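Phosphoglycerol transferase GacH (Streptococcus pyogenes MGAS5005, PDB 6DGM) probably transfers glycerol phosphate onto the rhamnose polysaccharide of the streptococcal cell wall, using a manganese-bearing domain of the alkaline phosphatase superfamily. Local coordinates at residues Q22-I36 and L318-A331. Numbering follows the deposited sequence.
Sequences QKLAEDINKDRKNNI and LFEHTDSKVSPYYA. With CA (calcium ion), chain E.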
# COMPACT_ATOMS: atom_id res chain seq x y z
N GLN A 22 -4.82 -6.08 24.17
CA GLN A 22 -3.82 -6.97 24.73
C GLN A 22 -4.36 -8.39 24.79
O GLN A 22 -3.69 -9.35 24.40
CB GLN A 22 -3.39 -6.49 26.12
CG GLN A 22 -2.14 -7.18 26.65
CD GLN A 22 -0.89 -6.82 25.86
OE1 GLN A 22 -0.54 -5.64 25.73
NE2 GLN A 22 -0.22 -7.84 25.31
N LYS A 23 -5.59 -8.54 25.28
CA LYS A 23 -6.17 -9.88 25.38
C LYS A 23 -6.47 -10.44 23.99
O LYS A 23 -6.26 -11.64 23.75
CB LYS A 23 -7.44 -9.86 26.22
CG LYS A 23 -7.95 -11.26 26.48
CD LYS A 23 -9.00 -11.30 27.58
CE LYS A 23 -9.41 -12.74 27.87
NZ LYS A 23 -10.41 -12.82 28.98
N LEU A 24 -6.96 -9.61 23.07
CA LEU A 24 -7.26 -10.12 21.74
C LEU A 24 -5.99 -10.57 21.03
O LEU A 24 -5.98 -11.61 20.36
CB LEU A 24 -8.01 -9.07 20.91
CG LEU A 24 -8.43 -9.56 19.53
CD1 LEU A 24 -9.45 -10.68 19.64
CD2 LEU A 24 -8.99 -8.43 18.70
N ALA A 25 -4.90 -9.83 21.19
CA ALA A 25 -3.63 -10.25 20.61
C ALA A 25 -3.21 -11.62 21.14
O ALA A 25 -2.73 -12.48 20.38
CB ALA A 25 -2.55 -9.21 20.90
N GLU A 26 -3.36 -11.84 22.45
CA GLU A 26 -3.06 -13.15 23.02
C GLU A 26 -3.95 -14.22 22.40
O GLU A 26 -3.48 -15.31 22.06
CB GLU A 26 -3.22 -13.09 24.53
CG GLU A 26 -2.18 -12.18 25.19
CD GLU A 26 -2.50 -11.83 26.63
OE1 GLU A 26 -3.35 -12.52 27.24
OE2 GLU A 26 -1.91 -10.86 27.14
N ASP A 27 -5.24 -13.93 22.23
CA ASP A 27 -6.14 -14.92 21.64
C ASP A 27 -5.75 -15.22 20.20
O ASP A 27 -5.68 -16.38 19.79
CB ASP A 27 -7.59 -14.43 21.71
CG ASP A 27 -8.11 -14.33 23.15
OD1 ASP A 27 -7.61 -15.04 24.04
OD2 ASP A 27 -9.05 -13.53 23.38
N ILE A 28 -5.46 -14.17 19.42
CA ILE A 28 -5.07 -14.38 18.02
C ILE A 28 -3.78 -15.17 17.94
O ILE A 28 -3.64 -16.08 17.11
CB ILE A 28 -4.93 -13.03 17.30
CG1 ILE A 28 -6.29 -12.35 17.14
CG2 ILE A 28 -4.25 -13.22 15.91
CD1 ILE A 28 -6.21 -10.89 16.72
N ASN A 29 -2.79 -14.82 18.77
CA ASN A 29 -1.47 -15.42 18.64
C ASN A 29 -1.44 -16.90 18.98
O ASN A 29 -0.51 -17.59 18.57
CB ASN A 29 -0.45 -14.61 19.43
CG ASN A 29 -0.20 -13.25 18.80
OD1 ASN A 29 -0.62 -13.01 17.68
ND2 ASN A 29 0.49 -12.36 19.51
N LYS A 30 -2.45 -17.42 19.70
CA LYS A 30 -2.54 -18.85 19.90
C LYS A 30 -2.61 -19.62 18.59
O LYS A 30 -2.24 -20.80 18.56
CB LYS A 30 -3.76 -19.19 20.76
CG LYS A 30 -3.66 -18.67 22.19
CD LYS A 30 -4.91 -19.02 22.99
CE LYS A 30 -4.77 -18.62 24.44
NZ LYS A 30 -5.85 -19.22 25.30
N ASP A 31 -3.08 -18.98 17.51
CA ASP A 31 -3.21 -19.62 16.21
C ASP A 31 -2.35 -18.97 15.14
O ASP A 31 -2.61 -19.14 13.95
CB ASP A 31 -4.67 -19.65 15.76
CG ASP A 31 -5.54 -20.52 16.65
OD1 ASP A 31 -5.19 -21.71 16.85
OD2 ASP A 31 -6.56 -20.02 17.15
N ARG A 32 -1.33 -18.20 15.53
CA ARG A 32 -0.38 -17.62 14.59
C ARG A 32 0.97 -18.26 14.87
O ARG A 32 1.51 -18.11 15.97
CB ARG A 32 -0.29 -16.11 14.78
CG ARG A 32 -1.57 -15.32 14.49
CD ARG A 32 -1.86 -15.27 13.03
NE ARG A 32 -3.10 -14.56 12.69
CZ ARG A 32 -3.18 -13.30 12.31
NH1 ARG A 32 -2.08 -12.53 12.21
NH2 ARG A 32 -4.37 -12.78 12.00
N LYS A 33 1.53 -18.97 13.88
CA LYS A 33 2.75 -19.74 14.11
C LYS A 33 4.03 -18.94 13.88
O LYS A 33 5.07 -19.29 14.44
CB LYS A 33 2.82 -20.95 13.17
CG LYS A 33 1.72 -21.98 13.33
CD LYS A 33 1.95 -23.12 12.34
CE LYS A 33 0.84 -24.16 12.37
NZ LYS A 33 1.04 -25.18 11.29
N ASN A 34 3.98 -17.90 13.06
CA ASN A 34 5.18 -17.28 12.51
C ASN A 34 5.46 -15.93 13.16
O ASN A 34 4.62 -15.36 13.86
CB ASN A 34 5.06 -17.14 10.99
CG ASN A 34 4.92 -18.48 10.29
OD1 ASN A 34 5.47 -19.48 10.75
ND2 ASN A 34 4.19 -18.51 9.18
N ASN A 35 6.67 -15.43 12.90
CA ASN A 35 7.13 -14.13 13.37
C ASN A 35 7.34 -13.23 12.16
O ASN A 35 8.02 -13.62 11.21
CB ASN A 35 8.47 -14.26 14.08
CG ASN A 35 8.43 -15.25 15.21
OD1 ASN A 35 7.56 -15.19 16.07
ND2 ASN A 35 9.39 -16.18 15.22
N ILE A 36 6.79 -12.01 12.22
CA ILE A 36 6.91 -11.10 11.09
C ILE A 36 8.37 -10.81 10.77
O ILE A 36 8.75 -10.72 9.59
CB ILE A 36 6.11 -9.82 11.38
CG1 ILE A 36 5.94 -8.99 10.11
CG2 ILE A 36 6.79 -9.01 12.47
CD1 ILE A 36 5.16 -9.71 9.03
N LEU A 318 -1.21 -8.50 5.87
CA LEU A 318 0.09 -9.15 5.72
C LEU A 318 0.35 -10.10 6.88
O LEU A 318 0.83 -11.22 6.69
CB LEU A 318 1.18 -8.09 5.63
CG LEU A 318 2.63 -8.55 5.82
CD1 LEU A 318 3.08 -9.27 4.56
CD2 LEU A 318 3.56 -7.41 6.16
N PHE A 319 0.08 -9.64 8.11
CA PHE A 319 0.23 -10.53 9.25
C PHE A 319 -0.65 -11.77 9.11
O PHE A 319 -0.22 -12.89 9.40
CB PHE A 319 -0.12 -9.80 10.55
CG PHE A 319 1.02 -8.99 11.13
CD1 PHE A 319 1.35 -7.75 10.61
CD2 PHE A 319 1.73 -9.46 12.22
CE1 PHE A 319 2.39 -7.01 11.17
CE2 PHE A 319 2.77 -8.74 12.76
CZ PHE A 319 3.11 -7.51 12.25
N GLU A 320 -1.90 -11.58 8.66
CA GLU A 320 -2.78 -12.73 8.51
C GLU A 320 -2.27 -13.67 7.42
O GLU A 320 -2.25 -14.90 7.60
CB GLU A 320 -4.20 -12.27 8.18
CG GLU A 320 -5.19 -13.41 8.12
CD GLU A 320 -6.51 -13.00 7.53
OE1 GLU A 320 -6.52 -12.23 6.53
OE2 GLU A 320 -7.54 -13.44 8.07
N HIS A 321 -1.87 -13.11 6.27
CA HIS A 321 -1.44 -13.95 5.15
C HIS A 321 -0.22 -14.78 5.53
O HIS A 321 -0.14 -15.96 5.18
CB HIS A 321 -1.14 -13.08 3.92
CG HIS A 321 -0.73 -13.87 2.73
ND1 HIS A 321 -1.64 -14.54 1.93
CD2 HIS A 321 0.49 -14.15 2.22
CE1 HIS A 321 -0.99 -15.19 0.98
NE2 HIS A 321 0.31 -14.97 1.13
N THR A 322 0.72 -14.19 6.25
CA THR A 322 1.92 -14.88 6.67
C THR A 322 1.77 -15.62 7.99
O THR A 322 2.75 -16.20 8.46
CB THR A 322 3.09 -13.90 6.79
OG1 THR A 322 2.82 -12.93 7.80
CG2 THR A 322 3.34 -13.21 5.46
N ASP A 323 0.58 -15.60 8.61
CA ASP A 323 0.33 -16.29 9.88
C ASP A 323 1.28 -15.82 10.99
O ASP A 323 1.76 -16.61 11.80
CB ASP A 323 0.37 -17.81 9.72
CG ASP A 323 -0.47 -18.54 10.75
OD1 ASP A 323 -1.59 -18.07 11.02
OD2 ASP A 323 -0.00 -19.57 11.26
N SER A 324 1.53 -14.51 11.02
CA SER A 324 2.46 -13.92 11.98
C SER A 324 1.74 -13.39 13.21
O SER A 324 0.63 -12.86 13.13
CB SER A 324 3.23 -12.77 11.32
OG SER A 324 4.06 -13.29 10.30
N LYS A 325 2.39 -13.54 14.36
CA LYS A 325 1.85 -13.05 15.62
C LYS A 325 1.75 -11.52 15.61
O LYS A 325 2.58 -10.82 15.04
CB LYS A 325 2.74 -13.52 16.76
CG LYS A 325 2.73 -15.02 16.95
CD LYS A 325 3.77 -15.44 17.97
CE LYS A 325 4.00 -16.96 17.97
NZ LYS A 325 2.78 -17.69 18.39
N VAL A 326 0.72 -11.02 16.30
CA VAL A 326 0.37 -9.61 16.27
C VAL A 326 0.70 -8.93 17.59
O VAL A 326 0.74 -9.56 18.66
CB VAL A 326 -1.11 -9.37 15.89
CG1 VAL A 326 -1.39 -9.88 14.49
CG2 VAL A 326 -2.05 -10.02 16.90
N SER A 327 0.92 -7.63 17.52
CA SER A 327 0.84 -6.76 18.69
C SER A 327 -0.62 -6.41 18.96
O SER A 327 -1.49 -6.61 18.10
CB SER A 327 1.58 -5.46 18.40
OG SER A 327 1.00 -4.84 17.25
N PRO A 328 -0.92 -5.88 20.14
CA PRO A 328 -2.27 -5.36 20.38
C PRO A 328 -2.72 -4.38 19.31
O PRO A 328 -3.87 -4.45 18.85
CB PRO A 328 -2.14 -4.72 21.76
CG PRO A 328 -1.05 -5.56 22.46
CD PRO A 328 -0.07 -5.82 21.34
N TYR A 329 -1.84 -3.47 18.90
CA TYR A 329 -2.14 -2.56 17.79
C TYR A 329 -2.59 -3.32 16.55
O TYR A 329 -3.63 -3.00 15.97
CB TYR A 329 -0.90 -1.70 17.49
CG TYR A 329 -1.05 -0.64 16.41
CD1 TYR A 329 -2.09 0.28 16.44
CD2 TYR A 329 -0.11 -0.53 15.38
CE1 TYR A 329 -2.22 1.25 15.45
CE2 TYR A 329 -0.22 0.46 14.40
CZ TYR A 329 -1.27 1.34 14.44
OH TYR A 329 -1.38 2.32 13.48
N TYR A 330 -1.84 -4.34 16.13
CA TYR A 330 -2.23 -5.09 14.93
C TYR A 330 -3.41 -6.02 15.17
O TYR A 330 -4.09 -6.38 14.20
CB TYR A 330 -1.02 -5.79 14.28
CG TYR A 330 -0.08 -4.77 13.64
CD1 TYR A 330 -0.54 -3.90 12.66
CD2 TYR A 330 1.23 -4.66 14.04
CE1 TYR A 330 0.29 -2.94 12.11
CE2 TYR A 330 2.07 -3.74 13.49
CZ TYR A 330 1.60 -2.87 12.53
OH TYR A 330 2.47 -1.95 12.00
N ALA A 331 -3.71 -6.38 16.43
CA ALA A 331 -4.97 -7.05 16.73
C ALA A 331 -6.15 -6.12 16.46
O ALA A 331 -7.13 -6.52 15.81
CB ALA A 331 -4.98 -7.53 18.19
CA CA E . -3.05 -19.87 11.70
O HOH W 1 5.17 -11.65 14.48
O HOH W 2 -1.50 -21.57 12.59
O HOH W 3 -4.66 -17.88 12.53
O HOH W 4 -4.96 -21.76 12.19
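N34 and S324 form a single backbone bridge, N34 N giving a hydrogen bond to D323 O and N34 O taking one from K325 N, where the chain leaving helix 11-29 passes the link between helices 314-321 and 328-339. N29 does with its side chain what a strand would do with its backbone: OD1 accepts from V326 N (2.8 Å) and ND2 donates to V326 O (2.9 Å), the latter in the carbonyl plane on a lone pair. An amide suits this place because it carries both acceptor and donor. The guanidinium of R32, its chain bent at chi2 (-72°), lies between I28 CG2 on one face and E320 CA on the other, while its NH1 donates edge-on to S324 O at 2.9 Å. K325 crosses in return, its NZ meeting R32 O at 2.8 Å almost head-on. N34 ND2 reaches T322 O at the end of helix 314-321, where D323, with positive phi, completes a Schellman motif. There are two apolar patches: I36 CG1 lies over the F319 ring, and A25 packs against A331 and P328, small enough for close approach. Calcium is held by D323 OD1 and the D31 main-chain O, each at 2.4 Å, with three waters, and K33 N donates a hydrogen bond to D323 OD2 from above the carboxylate plane. Calcium thus ties together segments distant in sequence, well away from the manganese site, and probably offsets the carboxylate's charge.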